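Uncharacterized protein (Helicobacter pylori, PDB 4O5J) probably acts as an outer-membrane adhesin that binds sialylated glycans, here represented by its largely helical extracellular adhesion domain. Local coordinates at residues Asp286-Ala291 and Ser366-Val371; Pro251-Ala256 and Gln302-Leu307. All coordinates share one frame; numbering follows the deposited sequence.

Reading from the N terminus, the first of the four segments met is 251-256, on helix 241-268; the chain then turns back along helix 281-309, which carries 286-291 near its start and 302-307 near its end. Interaction 2 therefore closes a loop of 45 intervening residues when 302-307 returns to 251-256. Interaction 1 opens inside that loop and closes outside it, at 366-371 on the long helix 343-396, so the two contacts cross along the sequence. They lie about 24 Å apart, centre to centre, and share helix 281-309, illustrating how one helix, paired antiparallel to a different helix near each end, joins both into a single packed unit.

Interaction 1 of 2, residues Asp286-Ala291 and Ser366-Val371; sequences DIYTFA and SVARDV
Tyr-288 lies against Arg-369 in the antiparallel packing of helix 281-309 on the long helix 343-396, their local axes 8.2 Å apart and at 150°. The tyrosine CG stands anti to the backbone N (chi1 -171°), which carries the ring across to the other helix. At the root of the side chain, CB of Tyr-288 is 4.1 Å from the carbonyl O of Ala-368. Further out, CD1 comes beside CA and N of Arg-369, and CE1 of Tyr-288 packs on CB of Arg-369 at 3.7 Å. CZ then meets the arginine's CB and CG, and OH of Tyr-288 ends 3.6 Å from CD of Arg-369. CA of Arg-369 sits over one face of the Tyr-288 ring, displaced toward the rim, in a CH-pi contact 4.0 Å from the ring centroid. The guanidinium plane is turned 83° from the ring, so the two do not stack; the aliphatic part of the arginine does the touching.

Beside this pair, Ala-368 faces the other helix, where its small side chain is consistent with the close approach: CA of Ala-368 is 4.9 Å from CA of Tyr-288. CB of Ala-368 touches CB of Ala-291 at 3.8 Å. CG2 of Ile-287 lies near CB of Ala-368 and reaches CG1 of Val-371, at 4.3 Å. Asp-370 hydrogen-bonds Ser-50 and Asn-53, joining the same turn to helix 29-54.

With no hydrogen bond directly between the two segments, the pairing rests on shape: small alanine methyls let the backbones come close, and the tyrosine ring shares the flank with arginine methylenes.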
ATOM      1  N   ASP A 286     -13.553  16.175 -15.553  1.00 60.23           N
ATOM      2  CA  ASP A 286     -13.287  16.040 -14.108  1.00 65.90           C
ATOM      3  C   ASP A 286     -13.692  14.678 -13.587  1.00 65.35           C
ATOM      4  O   ASP A 286     -12.961  14.104 -12.779  1.00 62.74           O
ATOM      5  CB  ASP A 286     -13.966  17.155 -13.259  1.00 61.62           C
ATOM      6  CG  ASP A 286     -13.167  18.494 -13.290  1.00 85.54           C
ATOM      7  OD1 ASP A 286     -11.965  18.454 -13.694  1.00 80.31           O
ATOM      8  OD2 ASP A 286     -13.729  19.603 -12.921  1.00 86.49           O
ATOM      9  N   ILE A 287     -14.852  14.167 -14.012  1.00 56.18           N
ATOM     10  CA  ILE A 287     -15.299  12.884 -13.512  1.00 50.78           C
ATOM     11  C   ILE A 287     -14.307  11.827 -14.006  1.00 54.03           C
ATOM     12  O   ILE A 287     -14.043  10.866 -13.297  1.00 56.48           O
ATOM     13  CB  ILE A 287     -16.759  12.552 -13.907  1.00 54.13           C
ATOM     14  CG1 ILE A 287     -17.265  11.338 -13.118  1.00 50.83           C
ATOM     15  CG2 ILE A 287     -16.906  12.329 -15.409  1.00 48.96           C
ATOM     16  CD1 ILE A 287     -18.717  11.027 -13.436  1.00 51.55           C
ATOM     17  N   TYR A 288     -13.730  12.040 -15.192  1.00 56.47           N
ATOM     18  CA  TYR A 288     -12.789  11.071 -15.729  1.00 58.55           C
ATOM     19  C   TYR A 288     -11.488  11.034 -14.911  1.00 60.25           C
ATOM     20  O   TYR A 288     -11.013   9.977 -14.479  1.00 55.54           O
ATOM     21  CB  TYR A 288     -12.530  11.368 -17.182  1.00 52.87           C
ATOM     22  CG  TYR A 288     -11.747  10.301 -17.904  1.00 58.87           C
ATOM     23  CD1 TYR A 288     -11.772   8.979 -17.482  1.00 61.56           C
ATOM     24  CD2 TYR A 288     -11.031  10.605 -19.052  1.00 60.13           C
ATOM     25  CE1 TYR A 288     -11.041   7.994 -18.145  1.00 55.91           C
ATOM     26  CE2 TYR A 288     -10.315   9.644 -19.721  1.00 65.00           C
ATOM     27  CZ  TYR A 288     -10.323   8.338 -19.264  1.00 60.74           C
ATOM     28  OH  TYR A 288      -9.631   7.398 -19.964  1.00 64.38           O
ATOM     29  N   THR A 289     -10.933  12.204 -14.660  1.00 58.10           N
ATOM     30  CA  THR A 289      -9.774  12.337 -13.819  1.00 53.74           C
ATOM     31  C   THR A 289     -10.053  11.783 -12.448  1.00 51.45           C
ATOM     32  O   THR A 289      -9.233  11.069 -11.886  1.00 51.93           O
ATOM     33  CB  THR A 289      -9.422  13.816 -13.667  1.00 53.66           C
ATOM     34  OG1 THR A 289      -9.208  14.337 -14.964  1.00 54.29           O
ATOM     35  CG2 THR A 289      -8.160  14.002 -12.856  1.00 48.06           C
ATOM     36  N   PHE A 290     -11.211  12.118 -11.907  1.00 52.04           N
ATOM     37  CA  PHE A 290     -11.624  11.620 -10.602  1.00 50.29           C
ATOM     38  C   PHE A 290     -11.549  10.081 -10.572  1.00 51.84           C
ATOM     39  O   PHE A 290     -10.915   9.471  -9.696  1.00 52.72           O
ATOM     40  CB  PHE A 290     -13.056  12.082 -10.343  1.00 48.81           C
ATOM     41  CG  PHE A 290     -13.555  11.807  -8.955  1.00 52.08           C
ATOM     42  CD1 PHE A 290     -12.683  11.787  -7.877  1.00 56.15           C
ATOM     43  CD2 PHE A 290     -14.914  11.578  -8.721  1.00 51.91           C
ATOM     44  CE1 PHE A 290     -13.149  11.534  -6.584  1.00 61.79           C
ATOM     45  CE2 PHE A 290     -15.379  11.332  -7.425  1.00 53.99           C
ATOM     46  CZ  PHE A 290     -14.514  11.326  -6.365  1.00 57.88           C
ATOM     47  N   ALA A 291     -12.157   9.457 -11.563  1.00 49.36           N
ATOM     48  CA  ALA A 291     -12.220   7.974 -11.652  1.00 50.67           C
ATOM     49  C   ALA A 291     -10.831   7.356 -11.866  1.00 49.96           C
ATOM     50  O   ALA A 291     -10.468   6.417 -11.147  1.00 45.19           O
ATOM     51  CB  ALA A 291     -13.216   7.558 -12.746  1.00 46.90           C
ATOM     52  N   SER A 366     -15.216   3.133 -16.273  1.00 47.85           N
ATOM     53  CA  SER A 366     -15.677   2.902 -17.606  1.00 49.71           C
ATOM     54  C   SER A 366     -16.744   3.922 -18.083  1.00 52.28           C
ATOM     55  O   SER A 366     -16.691   4.441 -19.210  1.00 54.53           O
ATOM     56  CB  SER A 366     -16.278   1.513 -17.684  1.00 48.72           C
ATOM     57  OG  SER A 366     -15.830   1.061 -18.872  1.00 67.86           O
ATOM     58  N   VAL A 367     -17.729   4.173 -17.228  1.00 53.01           N
ATOM     59  CA  VAL A 367     -18.771   5.132 -17.528  1.00 54.50           C
ATOM     60  C   VAL A 367     -18.147   6.532 -17.635  1.00 58.67           C
ATOM     61  O   VAL A 367     -18.494   7.309 -18.539  1.00 57.98           O
ATOM     62  CB  VAL A 367     -19.847   5.098 -16.443  1.00 50.55           C
ATOM     63  CG1 VAL A 367     -20.922   6.178 -16.676  1.00 44.51           C
ATOM     64  CG2 VAL A 367     -20.427   3.669 -16.367  1.00 47.93           C
ATOM     65  N   ALA A 368     -17.201   6.829 -16.759  1.00 56.55           N
ATOM     66  CA  ALA A 368     -16.561   8.168 -16.781  1.00 56.65           C
ATOM     67  C   ALA A 368     -15.812   8.358 -18.104  1.00 62.49           C
ATOM     68  O   ALA A 368     -15.871   9.439 -18.704  1.00 58.27           O
ATOM     69  CB  ALA A 368     -15.604   8.339 -15.614  1.00 51.98           C
ATOM     70  N   ARG A 369     -15.098   7.311 -18.546  1.00 51.80           N
ATOM     71  CA  ARG A 369     -14.376   7.383 -19.788  1.00 53.70           C
ATOM     72  C   ARG A 369     -15.358   7.637 -20.935  1.00 59.26           C
ATOM     73  O   ARG A 369     -15.079   8.431 -21.856  1.00 62.46           O
ATOM     74  CB  ARG A 369     -13.568   6.102 -20.009  1.00 56.33           C
ATOM     75  CG  ARG A 369     -12.859   6.007 -21.366  1.00 53.51           C
ATOM     76  CD  ARG A 369     -11.779   4.887 -21.366  1.00 56.49           C
ATOM     77  NE  ARG A 369     -12.235   3.735 -20.612  1.00 83.33           N
ATOM     78  CZ  ARG A 369     -11.558   3.168 -19.585  1.00100.34           C
ATOM     79  NH1 ARG A 369     -10.355   3.640 -19.188  1.00 98.01           N
ATOM     80  NH2 ARG A 369     -12.063   2.100 -18.944  1.00 89.45           N
ATOM     81  N   ASP A 370     -16.519   6.985 -20.895  1.00 56.38           N
ATOM     82  CA  ASP A 370     -17.498   7.179 -21.977  1.00 52.17           C
ATOM     83  C   ASP A 370     -18.052   8.616 -21.971  1.00 58.69           C
ATOM     84  O   ASP A 370     -18.262   9.218 -23.030  1.00 65.77           O
ATOM     85  CB  ASP A 370     -18.654   6.210 -21.813  1.00 61.04           C
ATOM     86  CG  ASP A 370     -18.234   4.716 -22.031  1.00 69.44           C
ATOM     87  OD1 ASP A 370     -17.203   4.436 -22.722  1.00 66.72           O
ATOM     88  OD2 ASP A 370     -18.945   3.800 -21.521  1.00 71.56           O
ATOM     89  N   VAL A 371     -18.333   9.147 -20.787  1.00 59.79           N
ATOM     90  CA  VAL A 371     -18.776  10.564 -20.649  1.00 55.99           C
ATOM     91  C   VAL A 371     -17.725  11.441 -21.260  1.00 56.46           C
ATOM     92  O   VAL A 371     -18.034  12.314 -22.041  1.00 65.76           O
ATOM     93  CB  VAL A 371     -19.046  10.947 -19.182  1.00 58.71           C
ATOM     94  CG1 VAL A 371     -19.221  12.474 -18.987  1.00 52.95           C
ATOM     95  CG2 VAL A 371     -20.267  10.188 -18.672  1.00 58.29           C
TER

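Interaction 2 of 2, residues Pro251-Ala256 and Gln302-Leu307; sequences PILQQA and QDIFNL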
ATOM      1  N   PRO A 251       6.963   5.049   0.692  1.00 40.96           N
ATOM      2  CA  PRO A 251       6.761   6.069  -0.335  1.00 39.99           C
ATOM      3  C   PRO A 251       5.528   5.788  -1.169  1.00 41.43           C
ATOM      4  O   PRO A 251       4.840   6.727  -1.560  1.00 44.75           O
ATOM      5  CB  PRO A 251       8.008   5.961  -1.230  1.00 35.27           C
ATOM      6  CG  PRO A 251       9.016   5.267  -0.402  1.00 38.08           C
ATOM      7  CD  PRO A 251       8.248   4.352   0.516  1.00 34.89           C
ATOM      8  N   ILE A 252       5.232   4.512  -1.416  1.00 40.71           N
ATOM      9  CA  ILE A 252       4.023   4.167  -2.174  1.00 43.71           C
ATOM     10  C   ILE A 252       2.786   4.641  -1.415  1.00 47.62           C
ATOM     11  O   ILE A 252       1.869   5.243  -1.992  1.00 42.88           O
ATOM     12  CB  ILE A 252       3.905   2.648  -2.438  1.00 43.10           C
ATOM     13  CG1 ILE A 252       4.976   2.208  -3.421  1.00 37.53           C
ATOM     14  CG2 ILE A 252       2.540   2.290  -2.974  1.00 39.79           C
ATOM     15  CD1 ILE A 252       5.057   0.655  -3.592  1.00 39.46           C
ATOM     16  N   LEU A 253       2.752   4.361  -0.115  1.00 41.67           N
ATOM     17  CA  LEU A 253       1.631   4.761   0.714  1.00 43.21           C
ATOM     18  C   LEU A 253       1.556   6.334   0.806  1.00 45.36           C
ATOM     19  O   LEU A 253       0.480   6.914   0.698  1.00 44.84           O
ATOM     20  CB  LEU A 253       1.779   4.130   2.067  1.00 42.71           C
ATOM     21  CG  LEU A 253       0.530   3.946   2.852  1.00 48.49           C
ATOM     22  CD1 LEU A 253      -0.633   3.520   2.020  1.00 50.55           C
ATOM     23  CD2 LEU A 253       0.844   2.881   3.857  1.00 55.65           C
ATOM     24  N   GLN A 254       2.708   7.010   0.938  1.00 42.85           N
ATOM     25  CA  GLN A 254       2.737   8.485   0.938  1.00 45.92           C
ATOM     26  C   GLN A 254       2.130   9.002  -0.324  1.00 49.25           C
ATOM     27  O   GLN A 254       1.328   9.954  -0.306  1.00 49.66           O
ATOM     28  CB  GLN A 254       4.125   9.078   1.100  1.00 50.07           C
ATOM     29  CG  GLN A 254       4.724   8.787   2.460  1.00 56.44           C
ATOM     30  CD  GLN A 254       6.234   9.071   2.555  1.00 57.48           C
ATOM     31  OE1 GLN A 254       7.020   8.598   1.704  1.00 65.08           O
ATOM     32  NE2 GLN A 254       6.658   9.844   3.588  1.00 52.28           N
ATOM     33  N   GLN A 255       2.448   8.325  -1.427  1.00 49.56           N
ATOM     34  CA  GLN A 255       1.920   8.723  -2.711  1.00 50.21           C
ATOM     35  C   GLN A 255       0.392   8.522  -2.724  1.00 49.43           C
ATOM     36  O   GLN A 255      -0.377   9.398  -3.146  1.00 47.97           O
ATOM     37  CB  GLN A 255       2.634   7.939  -3.791  1.00 52.36           C
ATOM     38  CG  GLN A 255       2.374   8.460  -5.146  1.00 67.11           C
ATOM     39  CD  GLN A 255       2.769   9.876  -5.236  1.00 79.55           C
ATOM     40  OE1 GLN A 255       3.782  10.229  -4.630  1.00 96.75           O
ATOM     41  NE2 GLN A 255       1.974  10.733  -5.969  1.00 83.87           N
ATOM     42  N   ALA A 256      -0.050   7.394  -2.189  1.00 47.62           N
ATOM     43  CA  ALA A 256      -1.478   7.080  -2.116  1.00 46.32           C
ATOM     44  C   ALA A 256      -2.239   8.120  -1.246  1.00 53.85           C
ATOM     45  O   ALA A 256      -3.360   8.520  -1.569  1.00 50.04           O
ATOM     46  CB  ALA A 256      -1.656   5.682  -1.535  1.00 36.88           C
ATOM     47  N   GLN A 302      -3.140  -2.153  -3.827  1.00 45.03           N
ATOM     48  CA  GLN A 302      -2.780  -3.466  -4.328  1.00 42.28           C
ATOM     49  C   GLN A 302      -1.262  -3.638  -4.304  1.00 45.92           C
ATOM     50  O   GLN A 302      -0.784  -4.706  -3.927  1.00 42.07           O
ATOM     51  CB  GLN A 302      -3.358  -3.668  -5.700  1.00 45.20           C
ATOM     52  CG  GLN A 302      -2.861  -4.921  -6.349  1.00 43.98           C
ATOM     53  CD  GLN A 302      -3.696  -5.211  -7.507  1.00 53.77           C
ATOM     54  OE1 GLN A 302      -4.657  -5.952  -7.402  1.00 68.45           O
ATOM     55  NE2 GLN A 302      -3.362  -4.625  -8.618  1.00 63.57           N
ATOM     56  N   ASP A 303      -0.497  -2.598  -4.685  1.00 43.56           N
ATOM     57  CA  ASP A 303       0.961  -2.684  -4.646  1.00 42.43           C
ATOM     58  C   ASP A 303       1.415  -3.049  -3.249  1.00 42.63           C
ATOM     59  O   ASP A 303       2.304  -3.892  -3.060  1.00 42.01           O
ATOM     60  CB  ASP A 303       1.599  -1.361  -5.050  1.00 42.97           C
ATOM     61  CG  ASP A 303       1.390  -1.009  -6.537  1.00 61.64           C
ATOM     62  OD1 ASP A 303       1.222  -1.957  -7.334  1.00 66.71           O
ATOM     63  OD2 ASP A 303       1.428   0.215  -6.931  1.00 64.18           O
ATOM     64  N   ILE A 304       0.800  -2.430  -2.237  1.00 39.25           N
ATOM     65  CA  ILE A 304       1.216  -2.729  -0.852  1.00 41.50           C
ATOM     66  C   ILE A 304       0.884  -4.181  -0.467  1.00 40.61           C
ATOM     67  O   ILE A 304       1.678  -4.847   0.160  1.00 40.56           O
ATOM     68  CB  ILE A 304       0.592  -1.714   0.138  1.00 38.98           C
ATOM     69  CG1 ILE A 304       1.314  -0.364  -0.006  1.00 37.59           C
ATOM     70  CG2 ILE A 304       0.688  -2.234   1.574  1.00 37.19           C
ATOM     71  CD1 ILE A 304       0.332   0.718   0.096  1.00 52.38           C
ATOM     72  N   PHE A 305      -0.303  -4.651  -0.832  1.00 38.80           N
ATOM     73  CA  PHE A 305      -0.654  -6.029  -0.574  1.00 39.09           C
ATOM     74  C   PHE A 305       0.387  -6.966  -1.219  1.00 39.00           C
ATOM     75  O   PHE A 305       0.912  -7.887  -0.560  1.00 43.29           O
ATOM     76  CB  PHE A 305      -2.072  -6.384  -1.015  1.00 39.57           C
ATOM     77  CG  PHE A 305      -2.322  -7.882  -0.905  1.00 47.44           C
ATOM     78  CD1 PHE A 305      -2.471  -8.488   0.342  1.00 51.24           C
ATOM     79  CD2 PHE A 305      -2.287  -8.689  -2.013  1.00 51.52           C
ATOM     80  CE1 PHE A 305      -2.656  -9.860   0.472  1.00 50.84           C
ATOM     81  CE2 PHE A 305      -2.491 -10.082  -1.898  1.00 51.46           C
ATOM     82  CZ  PHE A 305      -2.663 -10.676  -0.656  1.00 50.90           C
ATOM     83  N   ASN A 306       0.721  -6.710  -2.479  1.00 35.87           N
ATOM     84  CA  ASN A 306       1.714  -7.522  -3.194  1.00 34.48           C
ATOM     85  C   ASN A 306       3.045  -7.512  -2.503  1.00 39.15           C
ATOM     86  O   ASN A 306       3.749  -8.545  -2.482  1.00 43.92           O
ATOM     87  CB  ASN A 306       1.834  -7.077  -4.664  1.00 39.43           C
ATOM     88  CG  ASN A 306       0.603  -7.480  -5.489  1.00 44.15           C
ATOM     89  OD1 ASN A 306      -0.209  -8.302  -5.038  1.00 44.86           O
ATOM     90  ND2 ASN A 306       0.464  -6.922  -6.722  1.00 39.36           N
ATOM     91  N   LEU A 307       3.436  -6.358  -1.923  1.00 37.74           N
ATOM     92  CA  LEU A 307       4.719  -6.281  -1.227  1.00 34.38           C
ATOM     93  C   LEU A 307       4.687  -7.148   0.041  1.00 40.01           C
ATOM     94  O   LEU A 307       5.694  -7.742   0.401  1.00 41.81           O
ATOM     95  CB  LEU A 307       5.081  -4.816  -0.868  1.00 35.50           C
ATOM     96  CG  LEU A 307       5.609  -4.007  -2.098  1.00 37.59           C
ATOM     97  CD1 LEU A 307       5.553  -2.487  -1.858  1.00 38.17           C
ATOM     98  CD2 LEU A 307       7.002  -4.494  -2.439  1.00 35.43           C
TER
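In Ile-252, CG1 lies anti to the carbonyl carbon (chi1 -69°) and aims CD1 at Leu-307, while CG2, anti to the backbone N, faces Ile-304; CG of Leu-253 is anti to its own backbone N (chi1 -156°). These torsions bring methyl groups into the gap between helices 241-268 and 281-309, which run nearly antiparallel at 162°. The two isoleucines lie alongside, pointing opposite ways, with CG2 of Ile-252 4.1 Å from CD1 of Ile-304. CD1 of Leu-253 meets that same CD1 of Ile-304 at 3.5 Å, the leucine running roughly perpendicular to the isoleucine. One turn further along, CD1 of Ile-252 and CD1 of Leu-307 meet end to end, 3.6 Å apart. The CB methylene of Asp-303 borders the cluster, 4.3 Å from CD1 of Ile-252.

The two helices, adjacent in sequence, form a helical hairpin, consistent with a tetratricopeptide-repeat architecture. Val-90 of helix 82-101 touches both Leu-253 and Ile-304, and Asn-245 ND2, on helix 241-268, hydrogen-bonds the carbonyl O of Leu-307.

Local axes 10.2 Å apart leave room for whole side chains between the backbones. Cohesion between these two segments is therefore apolar, set by the fit of methyl groups, with no directional bond joining them.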